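Local coordinates for protein D-isomer specific 2-hydroxyacid dehydrogenase NAD-binding (Xanthobacter autotrophicus, PDB 4XA8) that probably acts as an NAD(P)-dependent oxidoreductase of the D-isomer specific 2-hydroxyacid dehydrogenase family, binding NADPH in a Rossmann-type domain, at residues V147-L152 / A158-L163; V52-V57 / R303-E308. One frame throughout, in Å; residues are numbered along the deposited sequence.

Interaction 1: V147-L152 / A158-L163; sequences VGVLGL and AAALEL
Val149 packs on Ala160 and Leu163 in a purely apolar, buried contact between strand 146-150 and helix 154-165, the first strand and helix of the Rossmann-type beta-alpha-beta unit that strand 169-174 completes. The axes of residues 147-150 and 158-163 run nearly antiparallel, at 167°, and approach to 9.1 Å, a close approach suited to the small side chain of Ala160. Val149 CG2 stands anti to its own carbonyl carbon and fits between two helix residues, 3.9 Å from Ala160 CB and 3.8 Å from Leu163 CD1. That same leucine methyl also meets Val147 CG1 at 3.9 Å, the two side chains crossing at about a right angle, so one branch of Leu163 covers both inward-facing valines of the strand. Past the strand end, in the probable GxGxxG turn that starts at Gly151, Leu152, one of the NADPH-binding residues, turns its CD2 back to Ala160 CB, 4.1 Å away. Leu112 and Val115 of helix 103-119 also pack against Leu163. With methyl groups alone meeting and no polar pair between the two segments, strand and helix are held here by shape and the exclusion of water.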
ATOM      1  N   VAL A 147       8.181  -6.212  11.795  1.00 24.18           N
ATOM      2  CA  VAL A 147       8.687  -5.558  10.546  1.00 22.50           C
ATOM      3  C   VAL A 147      10.030  -4.913  10.962  1.00 23.10           C
ATOM      4  O   VAL A 147      10.092  -4.153  11.946  1.00 24.39           O
ATOM      5  CB  VAL A 147       7.744  -4.444  10.040  1.00 23.04           C
ATOM      6  CG1 VAL A 147       8.221  -3.804   8.744  1.00 22.61           C
ATOM      7  CG2 VAL A 147       6.299  -4.939   9.882  1.00 24.35           C
ATOM      8  N   GLY A 148      11.075  -5.273  10.247  1.00 22.36           N
ATOM      9  CA  GLY A 148      12.426  -4.823  10.505  1.00 22.46           C
ATOM     10  C   GLY A 148      12.849  -3.859   9.406  1.00 22.31           C
ATOM     11  O   GLY A 148      12.845  -4.224   8.214  1.00 23.13           O
ATOM     12  N   VAL A 149      13.292  -2.667   9.788  1.00 21.81           N
ATOM     13  CA  VAL A 149      13.888  -1.714   8.820  1.00 22.00           C
ATOM     14  C   VAL A 149      15.438  -1.743   8.972  1.00 22.29           C
ATOM     15  O   VAL A 149      15.958  -1.399  10.049  1.00 21.46           O
ATOM     16  CB  VAL A 149      13.341  -0.294   9.100  1.00 21.96           C
ATOM     17  CG1 VAL A 149      13.906   0.738   8.121  1.00 23.65           C
ATOM     18  CG2 VAL A 149      11.853  -0.275   9.000  1.00 21.65           C
ATOM     19  N   LEU A 150      16.136  -2.212   7.937  1.00 23.61           N
ATOM     20  CA  LEU A 150      17.579  -2.313   7.906  1.00 25.29           C
ATOM     21  C   LEU A 150      18.131  -0.994   7.364  1.00 25.32           C
ATOM     22  O   LEU A 150      18.064  -0.728   6.173  1.00 25.57           O
ATOM     23  CB  LEU A 150      17.979  -3.539   7.069  1.00 27.08           C
ATOM     24  CG  LEU A 150      19.431  -3.903   6.977  1.00 30.05           C
ATOM     25  CD1 LEU A 150      19.916  -4.530   8.277  1.00 30.96           C
ATOM     26  CD2 LEU A 150      19.620  -4.875   5.824  1.00 33.59           C
ATOM     27  N   GLY A 151      18.644  -0.153   8.254  1.00 25.21           N
ATOM     28  CA  GLY A 151      19.218   1.159   7.925  1.00 26.56           C
ATOM     29  C   GLY A 151      18.371   2.231   8.549  1.00 26.99           C
ATOM     30  O   GLY A 151      17.170   2.251   8.301  1.00 25.54           O
ATOM     31  N   LEU A 152      18.957   3.066   9.430  1.00 28.10           N
ATOM     32  CA  LEU A 152      18.171   4.123  10.094  1.00 28.83           C
ATOM     33  C   LEU A 152      18.773   5.495   9.955  1.00 30.98           C
ATOM     34  O   LEU A 152      18.831   6.266  10.922  1.00 31.72           O
ATOM     35  CB  LEU A 152      17.957   3.802  11.578  1.00 28.86           C
ATOM     36  CG  LEU A 152      17.198   2.533  11.949  1.00 27.99           C
ATOM     37  CD1 LEU A 152      17.316   2.310  13.469  1.00 29.26           C
ATOM     38  CD2 LEU A 152      15.727   2.591  11.530  1.00 27.30           C
ATOM     39  N   ALA A 158      12.719   7.759   9.140  1.00 26.42           N
ATOM     40  CA  ALA A 158      11.354   8.256   8.845  1.00 26.65           C
ATOM     41  C   ALA A 158      10.377   7.138   8.482  1.00 25.88           C
ATOM     42  O   ALA A 158       9.177   7.151   8.921  1.00 25.67           O
ATOM     43  CB  ALA A 158      11.365   9.313   7.751  1.00 29.14           C
ATOM     44  N   ALA A 159      10.846   6.155   7.705  1.00 24.41           N
ATOM     45  CA  ALA A 159       9.964   5.022   7.347  1.00 23.92           C
ATOM     46  C   ALA A 159       9.646   4.199   8.586  1.00 23.04           C
ATOM     47  O   ALA A 159       8.470   3.798   8.821  1.00 23.20           O
ATOM     48  CB  ALA A 159      10.652   4.157   6.288  1.00 23.74           C
ATOM     49  N   ALA A 160      10.645   3.930   9.425  1.00 22.99           N
ATOM     50  CA  ALA A 160      10.376   3.170  10.663  1.00 23.10           C
ATOM     51  C   ALA A 160       9.364   3.853  11.634  1.00 24.29           C
ATOM     52  O   ALA A 160       8.462   3.199  12.159  1.00 22.74           O
ATOM     53  CB  ALA A 160      11.652   2.809  11.375  1.00 23.61           C
ATOM     54  N   LEU A 161       9.483   5.157  11.813  1.00 24.81           N
ATOM     55  CA  LEU A 161       8.511   5.930  12.603  1.00 26.79           C
ATOM     56  C   LEU A 161       7.116   5.858  12.005  1.00 26.42           C
ATOM     57  O   LEU A 161       6.110   5.716  12.748  1.00 25.58           O
ATOM     58  CB  LEU A 161       8.910   7.417  12.706  1.00 28.58           C
ATOM     59  CG  LEU A 161      10.140   7.700  13.578  1.00 31.29           C
ATOM     60  CD1 LEU A 161      10.649   9.135  13.340  1.00 33.22           C
ATOM     61  CD2 LEU A 161       9.810   7.424  15.023  1.00 32.60           C
ATOM     62  N   GLU A 162       7.014   5.957  10.680  1.00 26.53           N
ATOM     63  CA  GLU A 162       5.690   5.892  10.022  1.00 29.22           C
ATOM     64  C   GLU A 162       5.049   4.515  10.174  1.00 26.61           C
ATOM     65  O   GLU A 162       3.859   4.396  10.437  1.00 25.95           O
ATOM     66  CB  GLU A 162       5.755   6.246   8.535  1.00 32.33           C
ATOM     67  CG  GLU A 162       4.365   6.362   7.872  1.00 36.28           C
ATOM     68  CD  GLU A 162       3.449   7.434   8.469  1.00 41.42           C
ATOM     69  OE1 GLU A 162       3.938   8.489   8.953  1.00 44.01           O
ATOM     70  OE2 GLU A 162       2.198   7.226   8.431  1.00 48.83           O
ATOM     71  N   LEU A 163       5.845   3.474  10.001  1.00 25.66           N
ATOM     72  CA  LEU A 163       5.366   2.096  10.243  1.00 25.17           C
ATOM     73  C   LEU A 163       4.837   1.856  11.655  1.00 26.37           C
ATOM     74  O   LEU A 163       3.805   1.184  11.860  1.00 25.49           O
ATOM     75  CB  LEU A 163       6.468   1.104   9.912  1.00 24.00           C
ATOM     76  CG  LEU A 163       6.845   0.906   8.451  1.00 24.18           C
ATOM     77  CD1 LEU A 163       8.120   0.090   8.325  1.00 23.57           C
ATOM     78  CD2 LEU A 163       5.723   0.231   7.674  1.00 24.27           C
TER

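Interaction 2: V52-V57 / R303-E308; sequences VRYALV and RIEAGE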
ATOM      1  N   VAL A  52      28.898  22.134 -24.377  1.00 45.80           N
ATOM      2  CA  VAL A  52      28.250  21.487 -23.237  1.00 41.88           C
ATOM      3  C   VAL A  52      29.000  21.807 -21.964  1.00 41.71           C
ATOM      4  O   VAL A  52      30.193  21.522 -21.839  1.00 41.87           O
ATOM      5  CB  VAL A  52      28.227  19.956 -23.409  1.00 40.83           C
ATOM      6  CG1 VAL A  52      27.717  19.286 -22.154  1.00 39.16           C
ATOM      7  CG2 VAL A  52      27.349  19.588 -24.589  1.00 43.06           C
ATOM      8  N   ARG A  53      28.304  22.400 -21.012  1.00 41.36           N
ATOM      9  CA  ARG A  53      28.959  22.849 -19.792  1.00 43.32           C
ATOM     10  C   ARG A  53      28.363  22.256 -18.518  1.00 39.07           C
ATOM     11  O   ARG A  53      28.971  22.321 -17.450  1.00 37.72           O
ATOM     12  CB  ARG A  53      28.941  24.370 -19.754  1.00 49.68           C
ATOM     13  CG  ARG A  53      29.767  24.975 -20.876  1.00 56.29           C
ATOM     14  CD  ARG A  53      29.541  26.464 -20.970  1.00 66.67           C
ATOM     15  NE  ARG A  53      30.341  27.204 -19.999  1.00 73.95           N
ATOM     16  CZ  ARG A  53      30.333  28.531 -19.871  1.00 79.23           C
ATOM     17  NH1 ARG A  53      29.556  29.285 -20.644  1.00 83.27           N
ATOM     18  NH2 ARG A  53      31.095  29.108 -18.950  1.00 80.92           N
ATOM     19  N   TYR A  54      27.200  21.641 -18.644  1.00 36.21           N
ATOM     20  CA  TYR A  54      26.537  21.024 -17.506  1.00 35.78           C
ATOM     21  C   TYR A  54      26.086  19.628 -17.918  1.00 32.95           C
ATOM     22  O   TYR A  54      25.688  19.427 -19.069  1.00 32.43           O
ATOM     23  CB  TYR A  54      25.365  21.909 -17.060  1.00 37.01           C
ATOM     24  CG  TYR A  54      25.580  23.393 -17.345  1.00 39.56           C
ATOM     25  CD1 TYR A  54      26.458  24.165 -16.574  1.00 41.88           C
ATOM     26  CD2 TYR A  54      24.944  24.012 -18.417  1.00 42.55           C
ATOM     27  CE1 TYR A  54      26.660  25.508 -16.844  1.00 44.03           C
ATOM     28  CE2 TYR A  54      25.150  25.353 -18.708  1.00 43.83           C
ATOM     29  CZ  TYR A  54      26.009  26.090 -17.921  1.00 46.12           C
ATOM     30  OH  TYR A  54      26.208  27.409 -18.224  1.00 47.91           O
ATOM     31  N   ALA A  55      26.199  18.672 -16.994  1.00 32.25           N
ATOM     32  CA  ALA A  55      25.726  17.299 -17.196  1.00 30.84           C
ATOM     33  C   ALA A  55      24.802  16.853 -16.058  1.00 31.11           C
ATOM     34  O   ALA A  55      25.178  16.902 -14.888  1.00 32.05           O
ATOM     35  CB  ALA A  55      26.924  16.355 -17.327  1.00 30.41           C
ATOM     36  N   LEU A  56      23.586  16.450 -16.428  1.00 29.67           N
ATOM     37  CA  LEU A  56      22.612  15.881 -15.508  1.00 30.18           C
ATOM     38  C   LEU A  56      22.495  14.409 -15.841  1.00 30.00           C
ATOM     39  O   LEU A  56      22.039  14.054 -16.922  1.00 29.80           O
ATOM     40  CB  LEU A  56      21.264  16.589 -15.689  1.00 30.62           C
ATOM     41  CG  LEU A  56      20.061  16.044 -14.913  1.00 29.73           C
ATOM     42  CD1 LEU A  56      20.342  16.193 -13.439  1.00 31.04           C
ATOM     43  CD2 LEU A  56      18.814  16.817 -15.339  1.00 29.74           C
ATOM     44  N   VAL A  57      22.946  13.548 -14.940  1.00 29.57           N
ATOM     45  CA  VAL A  57      23.166  12.153 -15.299  1.00 30.38           C
ATOM     46  C   VAL A  57      22.792  11.130 -14.231  1.00 30.84           C
ATOM     47  O   VAL A  57      22.825  11.414 -13.015  1.00 33.21           O
ATOM     48  CB  VAL A  57      24.655  11.886 -15.650  1.00 31.38           C
ATOM     49  CG1 VAL A  57      25.150  12.758 -16.780  1.00 33.37           C
ATOM     50  CG2 VAL A  57      25.523  12.071 -14.419  1.00 32.52           C
ATOM     51  N   ARG A 303      24.883  30.009 -10.641  1.00 51.79           N
ATOM     52  CA  ARG A 303      25.969  30.166  -9.662  1.00 52.68           C
ATOM     53  C   ARG A 303      27.338  29.807 -10.240  1.00 54.20           C
ATOM     54  O   ARG A 303      28.303  30.545 -10.053  1.00 54.69           O
ATOM     55  CB  ARG A 303      25.714  29.368  -8.394  1.00 50.47           C
ATOM     56  CG  ARG A 303      24.630  29.980  -7.525  1.00 51.99           C
ATOM     57  CD  ARG A 303      24.014  28.979  -6.569  1.00 50.32           C
ATOM     58  NE  ARG A 303      23.126  29.619  -5.586  1.00 53.66           N
ATOM     59  CZ  ARG A 303      23.454  29.888  -4.326  1.00 57.11           C
ATOM     60  NH1 ARG A 303      22.570  30.462  -3.532  1.00 60.42           N
ATOM     61  NH2 ARG A 303      24.667  29.603  -3.845  1.00 59.32           N
ATOM     62  N   ILE A 304      27.415  28.677 -10.942  1.00 54.57           N
ATOM     63  CA  ILE A 304      28.672  28.235 -11.533  1.00 56.51           C
ATOM     64  C   ILE A 304      29.132  29.292 -12.555  1.00 60.82           C
ATOM     65  O   ILE A 304      30.313  29.628 -12.618  1.00 64.36           O
ATOM     66  CB  ILE A 304      28.573  26.783 -12.119  1.00 55.47           C
ATOM     67  CG1 ILE A 304      29.949  26.137 -12.226  1.00 60.12           C
ATOM     68  CG2 ILE A 304      27.938  26.756 -13.489  1.00 56.38           C
ATOM     69  CD1 ILE A 304      30.478  25.603 -10.914  1.00 61.64           C
ATOM     70  N   GLU A 305      28.185  29.859 -13.302  1.00 61.41           N
ATOM     71  CA  GLU A 305      28.480  30.896 -14.288  1.00 65.90           C
ATOM     72  C   GLU A 305      28.809  32.282 -13.700  1.00 69.52           C
ATOM     73  O   GLU A 305      29.363  33.139 -14.398  1.00 71.06           O
ATOM     74  CB  GLU A 305      27.329  31.002 -15.296  1.00 67.20           C
ATOM     75  CG  GLU A 305      27.098  29.737 -16.116  1.00 66.76           C
ATOM     76  CD  GLU A 305      28.203  29.414 -17.122  1.00 71.98           C
ATOM     77  OE1 GLU A 305      27.876  28.850 -18.188  1.00 74.05           O
ATOM     78  OE2 GLU A 305      29.396  29.699 -16.873  1.00 79.00           O
ATOM     79  N   ALA A 306      28.486  32.504 -12.427  1.00 68.53           N
ATOM     80  CA  ALA A 306      28.889  33.733 -11.738  1.00 71.77           C
ATOM     81  C   ALA A 306      30.005  33.485 -10.717  1.00 73.45           C
ATOM     82  O   ALA A 306      30.401  34.397  -9.997  1.00 75.75           O
ATOM     83  CB  ALA A 306      27.687  34.366 -11.061  1.00 73.03           C
ATOM     84  N   GLY A 307      30.515  32.257 -10.654  1.00 72.33           N
ATOM     85  CA  GLY A 307      31.604  31.928  -9.736  1.00 73.24           C
ATOM     86  C   GLY A 307      31.164  31.933  -8.286  1.00 72.21           C
ATOM     87  O   GLY A 307      31.948  32.245  -7.391  1.00 74.66           O
ATOM     88  N   GLU A 308      29.897  31.601  -8.057  1.00 69.30           N
ATOM     89  CA  GLU A 308      29.377  31.460  -6.709  1.00 68.06           C
ATOM     90  C   GLU A 308      29.372  29.997  -6.324  1.00 65.16           C
ATOM     91  O   GLU A 308      29.247  29.126  -7.192  1.00 61.94           O
ATOM     92  CB  GLU A 308      27.968  32.027  -6.628  1.00 69.61           C
ATOM     93  CG  GLU A 308      27.853  33.419  -7.214  1.00 74.23           C
ATOM     94  CD  GLU A 308      26.531  34.071  -6.895  1.00 76.82           C
ATOM     95  OE1 GLU A 308      25.537  33.339  -6.719  1.00 76.70           O
ATOM     96  OE2 GLU A 308      26.491  35.318  -6.836  1.00 83.04           O
TER
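Arg53 NH2 and Glu305 OE2 form a salt bridge of 2.7 Å that ties strand 52-57, in the five-stranded parallel sheet of an alpha/beta domain, to the C-terminal end of helix 290-306. The guanidinium and carboxylate planes stand 75° apart, and the oxygen lies well out of the guanidinium plane, so charge attraction rather than a directed N-H holds the pair. The position of Glu305 OE1 is doubtful, because the model sets it too close to Tyr54 OH. A bend at chi2 (-69°) folds the carboxylate of Glu305 over the arginine instead of letting it run straight out from the helix. Arg53 is fixed from a second direction by the hydrogen bond of NH1 to Ser7 O. Were Arg53 replaced by an alanine, the Glu305 carboxylate would probably lose its charged mate and Ser7 O this donor. Beside the ion pair, the Tyr54 ring provides an apolar surface: Ile301 of the helix and Leu73 of the neighbouring strand pack on it, while Arg53 CB lies 3.8 Å above one face of the ring, over its centre. The helix closes in a Schellman motif, where Gly307 takes a positive phi of 70°, a conformation that favours glycine. Next to Glu305, Ile304 brings its gamma-methyl CG2 to the edge of the Tyr54 ring, 3.8 Å from CE1.

Interactions 1 and 2 belong to two separate parallel sheets and lie on opposite sides of the chain's centre, their own centres 37 Å apart and their nearest atoms about 23 Å apart. Interaction 1 is local, with five residues between its segments, and sits at the coenzyme site: it contains the NADPH-binding Leu152, and the side chain of Val149 comes within about 4 Å, nearest atoms, of Gly156, another NADPH-binding residue. Interaction 2 lies away from the annotated sites and spans 245 intervening residues, bringing a helix from late in the chain back onto the sheet built near its start. The whole of interaction 1 falls within that intervening part of the chain.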